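Local structure of epimerase domain-containing protein (Bacillus cereus HuA2-4, 6ZLK) at residues 61-66 and 107-112; 14-19 and 79-84; 201-206 and 252-257. The protein interconverts UDP-glucuronic acid and UDP-galacturonic acid as a 4-epimerase that uses a bound NAD. One frame throughout, in Å; residues are numbered along the deposited sequence.

Contact 1 (61-66 and 107-112); sequences EDILNT and QQLLEA. With NAD (nicotinamide-adenine-dinucleotide), chain E.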
loop_
_atom_site.group_PDB
_atom_site.type_symbol
_atom_site.label_atom_id
_atom_site.label_comp_id
_atom_site.label_asym_id
_atom_site.label_seq_id
_atom_site.Cartn_x
_atom_site.Cartn_y
_atom_site.Cartn_z
ATOM N N GLU A 61 18.598 -16.087 6.933
ATOM C CA GLU A 61 19.028 -14.943 6.103
ATOM C C GLU A 61 17.811 -14.068 5.888
ATOM O O GLU A 61 16.671 -14.603 5.861
ATOM C CB GLU A 61 19.522 -15.375 4.707
ATOM C CG GLU A 61 20.909 -16.039 4.619
ATOM C CD GLU A 61 21.355 -16.653 3.274
ATOM O OE1 GLU A 61 20.894 -16.203 2.159
ATOM O OE2 GLU A 61 22.179 -17.628 3.323
ATOM N N ASP A 62 18.048 -12.787 5.728
ATOM C CA ASP A 62 17.006 -11.827 5.274
ATOM C C ASP A 62 16.637 -12.179 3.852
ATOM O O ASP A 62 17.524 -12.362 3.066
ATOM C CB ASP A 62 17.584 -10.415 5.311
ATOM C CG ASP A 62 16.635 -9.274 5.070
ATOM O OD1 ASP A 62 15.573 -9.492 4.461
ATOM O OD2 ASP A 62 16.991 -8.145 5.530
ATOM N N ILE A 63 15.353 -12.264 3.517
ATOM C CA ILE A 63 14.994 -12.473 2.108
ATOM C C ILE A 63 15.651 -11.420 1.206
ATOM O O ILE A 63 15.956 -11.736 0.064
ATOM C CB ILE A 63 13.468 -12.445 2.029
ATOM C CG1 ILE A 63 12.925 -13.690 2.734
ATOM C CG2 ILE A 63 13.038 -12.344 0.567
ATOM C CD1 ILE A 63 11.527 -13.548 3.244
ATOM N N LEU A 64 15.814 -10.194 1.653
ATOM C CA LEU A 64 16.362 -9.137 0.771
ATOM C C LEU A 64 17.864 -9.365 0.521
ATOM O O LEU A 64 18.370 -8.868 -0.520
ATOM C CB LEU A 64 16.145 -7.806 1.491
ATOM C CG LEU A 64 14.692 -7.388 1.678
ATOM C CD1 LEU A 64 14.639 -6.042 2.373
ATOM C CD2 LEU A 64 13.939 -7.355 0.351
ATOM N N ASN A 65 18.538 -10.093 1.393
ATOM C CA ASN A 65 19.982 -10.435 1.261
ATOM C C ASN A 65 20.178 -11.776 0.560
ATOM O O ASN A 65 21.319 -12.182 0.390
ATOM C CB ASN A 65 20.683 -10.488 2.603
ATOM C CG ASN A 65 20.751 -9.155 3.320
ATOM O OD1 ASN A 65 20.497 -8.075 2.747
ATOM N ND2 ASN A 65 21.085 -9.205 4.606
ATOM N N THR A 66 19.120 -12.485 0.211
ATOM C CA THR A 66 19.201 -13.873 -0.294
ATOM C C THR A 66 19.182 -13.837 -1.817
ATOM O O THR A 66 18.418 -13.063 -2.364
ATOM C CB THR A 66 18.025 -14.724 0.221
ATOM O OG1 THR A 66 18.275 -14.758 1.621
ATOM C CG2 THR A 66 17.954 -16.116 -0.352
ATOM N N GLN A 107 7.555 -7.763 -2.944
ATOM C CA GLN A 107 7.887 -7.453 -4.355
ATOM C C GLN A 107 9.056 -8.337 -4.802
ATOM O O GLN A 107 9.020 -8.850 -5.940
ATOM C CB GLN A 107 8.184 -5.977 -4.555
ATOM C CG GLN A 107 8.363 -5.620 -6.024
ATOM C CD GLN A 107 9.792 -5.373 -6.406
ATOM O OE1 GLN A 107 10.705 -5.610 -5.630
ATOM N NE2 GLN A 107 9.977 -4.933 -7.647
ATOM N N GLN A 108 10.107 -8.446 -4.014
ATOM C CA GLN A 108 11.278 -9.228 -4.455
ATOM C C GLN A 108 10.900 -10.708 -4.661
ATOM O O GLN A 108 11.392 -11.341 -5.624
ATOM C CB GLN A 108 12.415 -9.109 -3.443
ATOM C CG GLN A 108 13.051 -7.725 -3.408
ATOM C CD GLN A 108 14.524 -7.817 -3.038
ATOM O OE1 GLN A 108 15.026 -8.834 -2.568
ATOM N NE2 GLN A 108 15.236 -6.719 -3.204
ATOM N N LEU A 109 10.133 -11.277 -3.757
ATOM C CA LEU A 109 9.665 -12.677 -3.920
ATOM C C LEU A 109 8.861 -12.806 -5.208
ATOM O O LEU A 109 9.131 -13.727 -5.967
ATOM C CB LEU A 109 8.842 -13.120 -2.729
ATOM C CG LEU A 109 9.639 -13.376 -1.467
ATOM C CD1 LEU A 109 8.676 -13.567 -0.343
ATOM C CD2 LEU A 109 10.527 -14.623 -1.605
ATOM N N LEU A 110 7.917 -11.904 -5.454
ATOM C CA LEU A 110 7.084 -12.037 -6.656
ATOM C C LEU A 110 7.921 -11.875 -7.909
ATOM O O LEU A 110 7.658 -12.615 -8.867
ATOM C CB LEU A 110 5.970 -11.019 -6.640
ATOM C CG LEU A 110 4.946 -11.276 -5.548
ATOM C CD1 LEU A 110 4.139 -10.028 -5.320
ATOM C CD2 LEU A 110 4.117 -12.484 -5.902
ATOM N N GLU A 111 8.861 -10.925 -7.930
ATOM C CA GLU A 111 9.759 -10.759 -9.112
ATOM C C GLU A 111 10.486 -12.083 -9.360
ATOM O O GLU A 111 10.639 -12.498 -10.514
ATOM C CB GLU A 111 10.752 -9.630 -8.861
ATOM C CG GLU A 111 10.194 -8.230 -9.070
ATOM C CD GLU A 111 10.130 -7.785 -10.526
ATOM O OE1 GLU A 111 10.923 -8.302 -11.317
ATOM O OE2 GLU A 111 9.302 -6.917 -10.837
ATOM N N ALA A 112 10.972 -12.729 -8.309
ATOM C CA ALA A 112 11.784 -13.952 -8.450
ATOM C C ALA A 112 10.893 -15.070 -8.974
ATOM O O ALA A 112 11.360 -15.950 -9.698
ATOM C CB ALA A 112 12.422 -14.291 -7.128
HETATM P PA NAD E . 6.158 -13.569 13.646
HETATM O O1A NAD E . 6.778 -12.244 13.872
HETATM O O2A NAD E . 6.115 -14.572 14.761
HETATM O O5B NAD E . 6.690 -14.293 12.355
HETATM C C5B NAD E . 7.149 -13.606 11.173
HETATM C C4B NAD E . 8.580 -13.998 10.892
HETATM O O4B NAD E . 9.010 -13.297 9.704
HETATM C C3B NAD E . 9.567 -13.649 11.993
HETATM O O3B NAD E . 10.080 -14.787 12.674
HETATM C C2B NAD E . 10.600 -12.768 11.281
HETATM O O2B NAD E . 11.944 -12.960 11.684
HETATM C C1B NAD E . 10.414 -13.170 9.814
HETATM N N9A NAD E . 10.805 -12.149 8.858
HETATM C C8A NAD E . 10.373 -10.850 8.794
HETATM N N7A NAD E . 10.911 -10.168 7.818
HETATM C C5A NAD E . 11.817 -11.066 7.256
HETATM C C6A NAD E . 12.743 -10.962 6.208
HETATM N N6A NAD E . 12.998 -9.822 5.529
HETATM N N1A NAD E . 13.445 -12.071 5.871
HETATM C C2A NAD E . 13.232 -13.211 6.563
HETATM N N3A NAD E . 12.425 -13.416 7.614
HETATM C C4A NAD E . 11.733 -12.314 7.889
HETATM O O3 NAD E . 4.649 -13.207 13.235
HETATM P PN NAD E . 3.347 -14.190 13.114
HETATM O O1N NAD E . 2.441 -13.817 14.193
HETATM O O2N NAD E . 3.821 -15.547 12.932
HETATM O O5D NAD E . 2.755 -13.687 11.741
HETATM C C5D NAD E . 3.026 -14.417 10.602
HETATM C C4D NAD E . 2.268 -13.784 9.470
HETATM O O4D NAD E . 0.854 -13.839 9.730
HETATM C C3D NAD E . 2.610 -12.311 9.204
HETATM O O3D NAD E . 2.629 -12.070 7.785
HETATM C C2D NAD E . 1.427 -11.547 9.795
HETATM O O2D NAD E . 1.290 -10.247 9.214
HETATM C C1D NAD E . 0.325 -12.569 9.537
HETATM N N1N NAD E . -0.779 -12.498 10.481
HETATM C C2N NAD E . -0.614 -12.870 11.782
HETATM C C3N NAD E . -1.656 -12.790 12.637
HETATM C C7N NAD E . -1.503 -13.113 14.083
HETATM O O7N NAD E . -2.513 -13.024 14.758
HETATM N N7N NAD E . -0.316 -13.537 14.539
HETATM C C4N NAD E . -2.928 -12.433 12.152
HETATM C C5N NAD E . -3.043 -11.917 10.865
HETATM C C6N NAD E . -1.971 -12.009 10.033
HETATM O O HOH W 1 18.078 -7.686 -2.896
HETATM O O HOH W 2 17.176 -10.638 -2.485
#

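Contact 2 (14-19 and 79-84); sequences SHLCQA and YHLAAI. With NAD (nicotinamide-adenine-dinucleotide), chain E.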
loop_
_atom_site.group_PDB
_atom_site.type_symbol
_atom_site.label_atom_id
_atom_site.label_comp_id
_atom_site.label_asym_id
_atom_site.label_seq_id
_atom_site.Cartn_x
_atom_site.Cartn_y
_atom_site.Cartn_z
ATOM N N SER A 14 6.299 -21.516 12.363
ATOM C CA SER A 14 6.873 -22.698 13.026
ATOM C C SER A 14 5.817 -23.810 13.080
ATOM O O SER A 14 6.111 -24.974 12.762
ATOM C CB SER A 14 7.410 -22.349 14.388
ATOM O OG SER A 14 6.383 -21.994 15.263
ATOM N N HIS A 15 4.563 -23.434 13.332
ATOM C CA HIS A 15 3.433 -24.413 13.401
ATOM C C HIS A 15 3.148 -24.932 11.997
ATOM O O HIS A 15 2.862 -26.134 11.850
ATOM C CB HIS A 15 2.166 -23.778 13.961
ATOM C CG HIS A 15 2.125 -23.633 15.461
ATOM N ND1 HIS A 15 1.862 -24.709 16.288
ATOM C CD2 HIS A 15 2.276 -22.550 16.245
ATOM C CE1 HIS A 15 1.797 -24.263 17.533
ATOM N NE2 HIS A 15 2.052 -22.945 17.545
ATOM N N LEU A 16 3.227 -24.070 11.000
ATOM C CA LEU A 16 2.969 -24.485 9.612
ATOM C C LEU A 16 4.022 -25.479 9.130
ATOM O O LEU A 16 3.651 -26.546 8.551
ATOM C CB LEU A 16 2.890 -23.274 8.708
ATOM C CG LEU A 16 2.625 -23.592 7.241
ATOM C CD1 LEU A 16 1.313 -24.312 7.012
ATOM C CD2 LEU A 16 2.687 -22.300 6.409
ATOM N N CYS A 17 5.286 -25.211 9.401
ATOM C CA CYS A 17 6.357 -26.138 8.999
ATOM C C CYS A 17 6.130 -27.516 9.662
ATOM O O CYS A 17 6.262 -28.538 9.019
ATOM C CB CYS A 17 7.721 -25.581 9.385
ATOM S SG CYS A 17 8.190 -24.151 8.393
ATOM N N GLN A 18 5.817 -27.531 10.942
ATOM C CA GLN A 18 5.580 -28.764 11.714
ATOM C C GLN A 18 4.432 -29.538 11.059
ATOM O O GLN A 18 4.539 -30.759 10.841
ATOM C CB GLN A 18 5.279 -28.383 13.158
ATOM C CG GLN A 18 5.278 -29.537 14.121
ATOM C CD GLN A 18 5.729 -29.028 15.471
ATOM O OE1 GLN A 18 5.442 -27.895 15.845
ATOM N NE2 GLN A 18 6.484 -29.848 16.183
ATOM N N ALA A 19 3.352 -28.850 10.709
ATOM C CA ALA A 19 2.183 -29.506 10.097
ATOM C C ALA A 19 2.535 -30.061 8.712
ATOM O O ALA A 19 2.151 -31.226 8.403
ATOM C CB ALA A 19 1.017 -28.559 10.007
ATOM N N TYR A 79 4.715 -20.421 0.737
ATOM C CA TYR A 79 3.922 -19.822 1.817
ATOM C C TYR A 79 4.665 -18.598 2.309
ATOM O O TYR A 79 5.751 -18.717 2.908
ATOM C CB TYR A 79 3.709 -20.781 2.965
ATOM C CG TYR A 79 2.620 -21.782 2.771
ATOM C CD1 TYR A 79 1.278 -21.435 2.908
ATOM C CD2 TYR A 79 2.912 -23.117 2.585
ATOM C CE1 TYR A 79 0.297 -22.402 2.797
ATOM C CE2 TYR A 79 1.953 -24.091 2.491
ATOM C CZ TYR A 79 0.618 -23.736 2.610
ATOM O OH TYR A 79 -0.326 -24.724 2.567
ATOM N N HIS A 80 4.110 -17.428 2.044
ATOM C CA HIS A 80 4.807 -16.171 2.363
ATOM C C HIS A 80 4.236 -15.589 3.655
ATOM O O HIS A 80 3.212 -14.892 3.664
ATOM C CB HIS A 80 4.782 -15.231 1.161
ATOM C CG HIS A 80 5.372 -13.942 1.530
ATOM N ND1 HIS A 80 6.509 -13.852 2.320
ATOM C CD2 HIS A 80 5.058 -12.685 1.128
ATOM C CE1 HIS A 80 6.805 -12.566 2.456
ATOM N NE2 HIS A 80 5.935 -11.809 1.691
ATOM N N LEU A 81 4.856 -15.907 4.785
ATOM C CA LEU A 81 4.432 -15.414 6.099
ATOM C C LEU A 81 5.382 -14.345 6.646
ATOM O O LEU A 81 5.021 -13.682 7.644
ATOM C CB LEU A 81 4.322 -16.547 7.110
ATOM C CG LEU A 81 3.057 -17.401 6.985
ATOM C CD1 LEU A 81 3.071 -18.327 5.804
ATOM C CD2 LEU A 81 2.823 -18.215 8.252
ATOM N N ALA A 82 6.574 -14.198 6.084
ATOM C CA ALA A 82 7.545 -13.218 6.639
ATOM C C ALA A 82 6.932 -11.827 6.614
ATOM O O ALA A 82 6.326 -11.460 5.575
ATOM C CB ALA A 82 8.826 -13.209 5.885
ATOM N N ALA A 83 7.023 -11.111 7.712
ATOM C CA ALA A 83 6.490 -9.768 7.849
ATOM C C ALA A 83 6.906 -9.230 9.198
ATOM O O ALA A 83 7.384 -10.037 10.054
ATOM C CB ALA A 83 5.006 -9.814 7.759
ATOM N N ILE A 84 6.689 -7.946 9.364
ATOM C CA ILE A 84 6.708 -7.304 10.695
ATOM C C ILE A 84 5.248 -7.134 11.042
ATOM O O ILE A 84 4.540 -6.390 10.355
ATOM C CB ILE A 84 7.467 -5.962 10.695
ATOM C CG1 ILE A 84 8.919 -6.186 10.291
ATOM C CG2 ILE A 84 7.355 -5.362 12.098
ATOM C CD1 ILE A 84 9.763 -6.975 11.256
HETATM P PA NAD E . 6.158 -13.569 13.646
HETATM O O1A NAD E . 6.778 -12.244 13.872
HETATM O O2A NAD E . 6.115 -14.572 14.761
HETATM O O5B NAD E . 6.690 -14.293 12.355
HETATM C C5B NAD E . 7.149 -13.606 11.173
HETATM C C4B NAD E . 8.580 -13.998 10.892
HETATM O O4B NAD E . 9.010 -13.297 9.704
HETATM C C3B NAD E . 9.567 -13.649 11.993
HETATM O O3B NAD E . 10.080 -14.787 12.674
HETATM C C2B NAD E . 10.600 -12.768 11.281
HETATM O O2B NAD E . 11.944 -12.960 11.684
HETATM C C1B NAD E . 10.414 -13.170 9.814
HETATM N N9A NAD E . 10.805 -12.149 8.858
HETATM C C8A NAD E . 10.373 -10.850 8.794
HETATM N N7A NAD E . 10.911 -10.168 7.818
HETATM C C5A NAD E . 11.817 -11.066 7.256
HETATM C C6A NAD E . 12.743 -10.962 6.208
HETATM N N6A NAD E . 12.998 -9.822 5.529
HETATM N N1A NAD E . 13.445 -12.071 5.871
HETATM C C2A NAD E . 13.232 -13.211 6.563
HETATM N N3A NAD E . 12.425 -13.416 7.614
HETATM C C4A NAD E . 11.733 -12.314 7.889
HETATM O O3 NAD E . 4.649 -13.207 13.235
HETATM P PN NAD E . 3.347 -14.190 13.114
HETATM O O1N NAD E . 2.441 -13.817 14.193
HETATM O O2N NAD E . 3.821 -15.547 12.932
HETATM O O5D NAD E . 2.755 -13.687 11.741
HETATM C C5D NAD E . 3.026 -14.417 10.602
HETATM C C4D NAD E . 2.268 -13.784 9.470
HETATM O O4D NAD E . 0.854 -13.839 9.730
HETATM C C3D NAD E . 2.610 -12.311 9.204
HETATM O O3D NAD E . 2.629 -12.070 7.785
HETATM C C2D NAD E . 1.427 -11.547 9.795
HETATM O O2D NAD E . 1.290 -10.247 9.214
HETATM C C1D NAD E . 0.325 -12.569 9.537
HETATM N N1N NAD E . -0.779 -12.498 10.481
HETATM C C2N NAD E . -0.614 -12.870 11.782
HETATM C C3N NAD E . -1.656 -12.790 12.637
HETATM C C7N NAD E . -1.503 -13.113 14.083
HETATM O O7N NAD E . -2.513 -13.024 14.758
HETATM N N7N NAD E . -0.316 -13.537 14.539
HETATM C C4N NAD E . -2.928 -12.433 12.152
HETATM C C5N NAD E . -3.043 -11.917 10.865
HETATM C C6N NAD E . -1.971 -12.009 10.033
#

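Contact 3 (201-206 and 252-257); sequences KPLTIF and DIISML. With UGA (uridine-5'-diphosphate-glucuronic acid), chain F.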
loop_
_atom_site.group_PDB
_atom_site.type_symbol
_atom_site.label_atom_id
_atom_site.label_comp_id
_atom_site.label_asym_id
_atom_site.label_seq_id
_atom_site.Cartn_x
_atom_site.Cartn_y
_atom_site.Cartn_z
ATOM N N LYS A 201 0.233 -9.850 38.401
ATOM C CA LYS A 201 0.412 -8.444 37.994
ATOM C C LYS A 201 -0.902 -7.950 37.411
ATOM O O LYS A 201 -1.722 -8.740 36.967
ATOM C CB LYS A 201 1.537 -8.299 36.982
ATOM C CG LYS A 201 2.924 -8.563 37.556
ATOM C CD LYS A 201 3.989 -8.481 36.492
ATOM C CE LYS A 201 3.863 -7.235 35.642
ATOM N NZ LYS A 201 5.077 -7.008 34.828
ATOM N N PRO A 202 -1.168 -6.626 37.465
ATOM C CA PRO A 202 -2.376 -6.082 36.861
ATOM C C PRO A 202 -2.393 -6.470 35.381
ATOM O O PRO A 202 -1.366 -6.417 34.739
ATOM C CB PRO A 202 -2.213 -4.570 37.052
ATOM C CG PRO A 202 -1.406 -4.488 38.348
ATOM C CD PRO A 202 -0.381 -5.581 38.151
ATOM N N LEU A 203 -3.596 -6.767 34.897
ATOM C CA LEU A 203 -3.809 -7.076 33.461
ATOM C C LEU A 203 -3.894 -5.742 32.713
ATOM O O LEU A 203 -4.741 -4.890 33.070
ATOM C CB LEU A 203 -5.049 -7.924 33.289
ATOM C CG LEU A 203 -4.811 -9.430 33.288
ATOM C CD1 LEU A 203 -4.134 -9.898 34.543
ATOM C CD2 LEU A 203 -6.111 -10.202 33.052
ATOM N N THR A 204 -3.084 -5.578 31.674
ATOM C CA THR A 204 -3.061 -4.335 30.879
ATOM C C THR A 204 -4.179 -4.433 29.856
ATOM O O THR A 204 -4.025 -5.214 28.920
ATOM C CB THR A 204 -1.705 -4.082 30.228
ATOM O OG1 THR A 204 -1.335 -5.192 29.413
ATOM C CG2 THR A 204 -0.599 -3.783 31.230
ATOM N N ILE A 205 -5.207 -3.595 29.973
ATOM C CA ILE A 205 -6.340 -3.622 29.032
ATOM C C ILE A 205 -6.300 -2.302 28.281
ATOM O O ILE A 205 -6.346 -1.274 28.944
ATOM C CB ILE A 205 -7.652 -3.815 29.788
ATOM C CG1 ILE A 205 -7.632 -5.145 30.542
ATOM C CG2 ILE A 205 -8.845 -3.696 28.828
ATOM C CD1 ILE A 205 -8.811 -5.349 31.499
ATOM N N PHE A 206 -6.267 -2.323 26.951
ATOM C CA PHE A 206 -6.259 -1.087 26.145
ATOM C C PHE A 206 -7.709 -0.700 25.911
ATOM O O PHE A 206 -8.532 -1.527 25.467
ATOM C CB PHE A 206 -5.375 -1.261 24.896
ATOM C CG PHE A 206 -3.981 -1.734 25.188
ATOM C CD1 PHE A 206 -3.356 -1.419 26.394
ATOM C CD2 PHE A 206 -3.284 -2.513 24.288
ATOM C CE1 PHE A 206 -2.068 -1.853 26.670
ATOM C CE2 PHE A 206 -1.992 -2.918 24.553
ATOM C CZ PHE A 206 -1.381 -2.597 25.738
ATOM N N ASP A 252 -14.355 -10.778 28.098
ATOM C CA ASP A 252 -14.885 -12.163 28.051
ATOM C C ASP A 252 -13.703 -13.117 28.231
ATOM O O ASP A 252 -13.843 -14.079 28.997
ATOM C CB ASP A 252 -15.545 -12.493 26.707
ATOM C CG ASP A 252 -16.846 -11.805 26.366
ATOM O OD1 ASP A 252 -17.514 -11.382 27.342
ATOM O OD2 ASP A 252 -17.152 -11.668 25.098
ATOM N N ILE A 253 -12.599 -12.871 27.526
ATOM C CA ILE A 253 -11.385 -13.718 27.551
ATOM C C ILE A 253 -10.856 -13.740 28.981
ATOM O O ILE A 253 -10.485 -14.837 29.487
ATOM C CB ILE A 253 -10.354 -13.199 26.530
ATOM C CG1 ILE A 253 -10.838 -13.356 25.088
ATOM C CG2 ILE A 253 -9.005 -13.867 26.737
ATOM C CD1 ILE A 253 -11.051 -14.738 24.628
ATOM N N ILE A 254 -10.719 -12.549 29.593
ATOM C CA ILE A 254 -10.183 -12.468 30.964
ATOM C C ILE A 254 -11.065 -13.347 31.860
ATOM O O ILE A 254 -10.474 -14.078 32.670
ATOM C CB ILE A 254 -10.081 -11.021 31.440
ATOM C CG1 ILE A 254 -8.997 -10.286 30.662
ATOM C CG2 ILE A 254 -9.826 -10.992 32.939
ATOM C CD1 ILE A 254 -8.956 -8.802 30.899
ATOM N N SER A 255 -12.389 -13.314 31.751
ATOM C CA SER A 255 -13.268 -14.163 32.600
ATOM C C SER A 255 -12.978 -15.635 32.362
ATOM O O SER A 255 -12.928 -16.388 33.326
ATOM C CB SER A 255 -14.699 -13.876 32.404
ATOM O OG SER A 255 -14.931 -12.563 32.851
ATOM N N MET A 256 -12.791 -16.020 31.119
ATOM C CA MET A 256 -12.519 -17.427 30.797
ATOM C C MET A 256 -11.173 -17.794 31.402
ATOM O O MET A 256 -11.075 -18.922 31.924
ATOM C CB MET A 256 -12.457 -17.592 29.280
ATOM C CG MET A 256 -13.810 -17.316 28.666
ATOM S SD MET A 256 -13.748 -17.561 26.891
ATOM C CE MET A 256 -13.944 -19.335 26.985
ATOM N N LEU A 257 -10.197 -16.890 31.393
ATOM C CA LEU A 257 -8.853 -17.189 31.927
ATOM C C LEU A 257 -8.944 -17.284 33.454
ATOM O O LEU A 257 -8.201 -18.096 34.025
ATOM C CB LEU A 257 -7.840 -16.130 31.480
ATOM C CG LEU A 257 -7.377 -16.248 30.023
ATOM C CD1 LEU A 257 -6.584 -15.002 29.668
ATOM C CD2 LEU A 257 -6.572 -17.496 29.800
HETATM C "C1'" UGA F . -3.216 -9.595 15.759
HETATM C "C2'" UGA F . -1.751 -9.711 15.364
HETATM O "O2'" UGA F . -0.986 -9.022 16.346
HETATM C "C3'" UGA F . -1.464 -9.121 14.005
HETATM O "O3'" UGA F . -0.138 -9.513 13.642
HETATM C "C4'" UGA F . -2.459 -9.587 12.955
HETATM O "O4'" UGA F . -2.230 -8.850 11.747
HETATM C "C5'" UGA F . -3.895 -9.359 13.453
HETATM O "O5'" UGA F . -4.071 -10.017 14.712
HETATM C "C6'" UGA F . -5.029 -9.835 12.529
HETATM O "O'P" UGA F . -4.932 -9.713 11.330
HETATM O "O'Q" UGA F . -6.038 -10.272 13.013
HETATM P PB UGA F . -4.620 -7.885 17.175
HETATM O O1B UGA F . -5.972 -8.257 16.736
HETATM O O2B UGA F . -4.286 -6.488 17.561
HETATM O O3B UGA F . -3.437 -8.258 16.158
HETATM O O3A UGA F . -4.249 -8.895 18.353
HETATM P PA UGA F . -3.813 -8.795 19.886
HETATM O O1A UGA F . -2.492 -8.163 19.941
HETATM O O2A UGA F . -4.024 -10.133 20.464
HETATM O O5D UGA F . -4.894 -7.759 20.484
HETATM C C5D UGA F . -6.280 -8.036 20.553
HETATM C C4D UGA F . -6.921 -6.982 21.405
HETATM O O4D UGA F . -6.327 -6.969 22.726
HETATM C C3D UGA F . -6.788 -5.553 20.869
HETATM O O3D UGA F . -8.121 -5.035 20.892
HETATM C C2D UGA F . -5.860 -4.846 21.860
HETATM O O2D UGA F . -6.355 -3.556 22.180
HETATM C C1D UGA F . -6.044 -5.650 23.140
HETATM N N1 UGA F . -4.865 -5.692 24.017
HETATM C C6 UGA F . -3.646 -6.112 23.559
HETATM C C2 UGA F . -5.094 -5.424 25.360
HETATM O O2 UGA F . -6.168 -5.032 25.799
HETATM N N3 UGA F . -4.016 -5.623 26.161
HETATM C C4 UGA F . -2.762 -6.038 25.777
HETATM O O4 UGA F . -1.892 -6.126 26.639
HETATM C C5 UGA F . -2.594 -6.276 24.367
#

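Contact 1 (61-66 and 107-112)
Q108, on the helix 96-113, meets L64 of the loop 61-66 through the end of its amide. The methyl CD2 of L64 sits 3.4 Å from OE1 of Q108, and the two side chains cross at about a right angle. A bend at chi2 (-149°) turns the glutamine chain aside, so its amide end lies beside that methyl while both polar atoms remain available to water. Two waters then join the segments. NE2 of Q108 donates to one at 3.0 Å, and this water is also bonded to the backbone oxygen of L64; OE1 of Q108 takes a bond from the second at 2.8 Å, and that water also reaches the backbone oxygen of T66. Both waters have competing acceptors nearby, so their own donations are probably shared. L109, the next residue, supplies the apolar half of the contact: its CD2 touches CG2 of I63 at 4.0 Å. I63 also lies on L68 of the helix 68-72. Farther along, E111 faces the dimer partner, accepting from the backbone N of G92 of the second subunit.

The loop also binds the adenine of NAD. The backbone N of I63 donates to N1A of NAD at 3.0 Å in a nearly straight bond (170°). The adenine amino N6A donates to OD1 of D62 at 2.8 Å. The same OD1 accepts from the backbone N of L64 at 2.9 Å, from well above the carboxylate plane (56°), forming an Asx turn. The chemistry thus divides in two. Direct hydrogen bonds engage N1A and N6A of the adenine and fix the D62 carboxylate, whereas residues 107-112 meet the loop through apolar packing of I63 and L64 and through a water-bridged amide.

Contact 2 (14-19 and 79-84)
The NAD-binding Rossmann domain is assembled here from its first helix, 11-21, laid against the parallel strand 77-80 and the turn that follows it, with L16 as the residue that bridges them. Its branch CD2 does all the touching. CD2 stands over one face of the Y79 ring, 3.9 Å from the centroid and 20° off the ring normal, a CH-pi contact displaced toward the CG side; the nearest ring atom, CG of Y79, is 3.7 Å from CD2. The same methyl meets CD1 of L81 at 4.0 Å, so a single leucine branch fills the angle between an aromatic face and an aliphatic tip. CG of L16 lies anti to the backbone N (chi1 180°), which extends the side chain from the helix toward the sheet.

Y79 keeps its phenol oxygen bonded to the backbone oxygen of T225, on the helix 218-230, whose I222 also packs on L16. The polar end of the tyrosine is thus satisfied while its ring serves the apolar layer.

Beyond the strand, the chain turns to the dinucleotide. The backbone oxygen of L81 accepts a hydrogen bond from O3D of the nicotinamide ribose at 2.9 Å. CB of A82 lies 3.6 Å from C4A of the adenine, and CB of A83 comes within 3.3 Å of O3D. One residue, L81, therefore faces the helix with its side chain and the cofactor with its carbonyl. Such a helix-on-sheet layer, with a cofactor-binding turn at the strand's C-terminal end, is typical of the Rossmann fold of short-chain dehydrogenase-like epimerases.

Contact 3 (201-206 and 252-257)
I254, on the helix 250-261, meets L203 and I205 of the strand 203-206 in contacts that are wholly apolar. Its CG1 touches CD2 of L203 at 3.7 Å, and its CD1 meets CD1 of I205 at 3.5 Å; each pair reaches tip to tip. For I254, CG1 lies anti to the carbonyl carbon (chi1 -69°), and its extended chain carries CD1 to the strand.

Polar contacts run from the strand to the uracil of the UDP-sugar. The backbone N of F206 donates to O2 at 2.9 Å and 172°, and OG1 of T204, which also bonds R192, lies 3.0 Å from O4 in a hydrogen bond whose proton may be shared. The backbone oxygen of T204 is 2.8 Å from N3. The other UDP-sugar of the crystal keeps the bonds to O2 and O4.

The aromatic element is F206, whose ring lays one face over the uracil, with CE2 3.4 Å from C5.

Alternation along the strand thus gives L203 and I205 to the helix, and T204 and F206 to the nucleotide. Strand 203-206 pairs in parallel with 267-270, and L203 also packs on L193 and M197 of the helix 189-198.

Contacts 1 and 2 are neighbours, with centres 16 Å apart, and both border NAD. They touch where L109 packs on H80 and I63 on A82. Their segments alternate along the chain, and strand 77-80 is followed directly by helix 96-113, so that the two contacts interlock within one Rossmann domain. Contact 3 follows both in sequence and lies far off, its centre about 39 Å from that of contact 1 and about 28 Å from that of contact 2, on a separate two-stranded sheet that contributes to the uracil site. One end of the protein thus grips the cofactor's adenosine and the other the nucleotide of the substrate, consistent with the sugar and nicotinamide meeting between them.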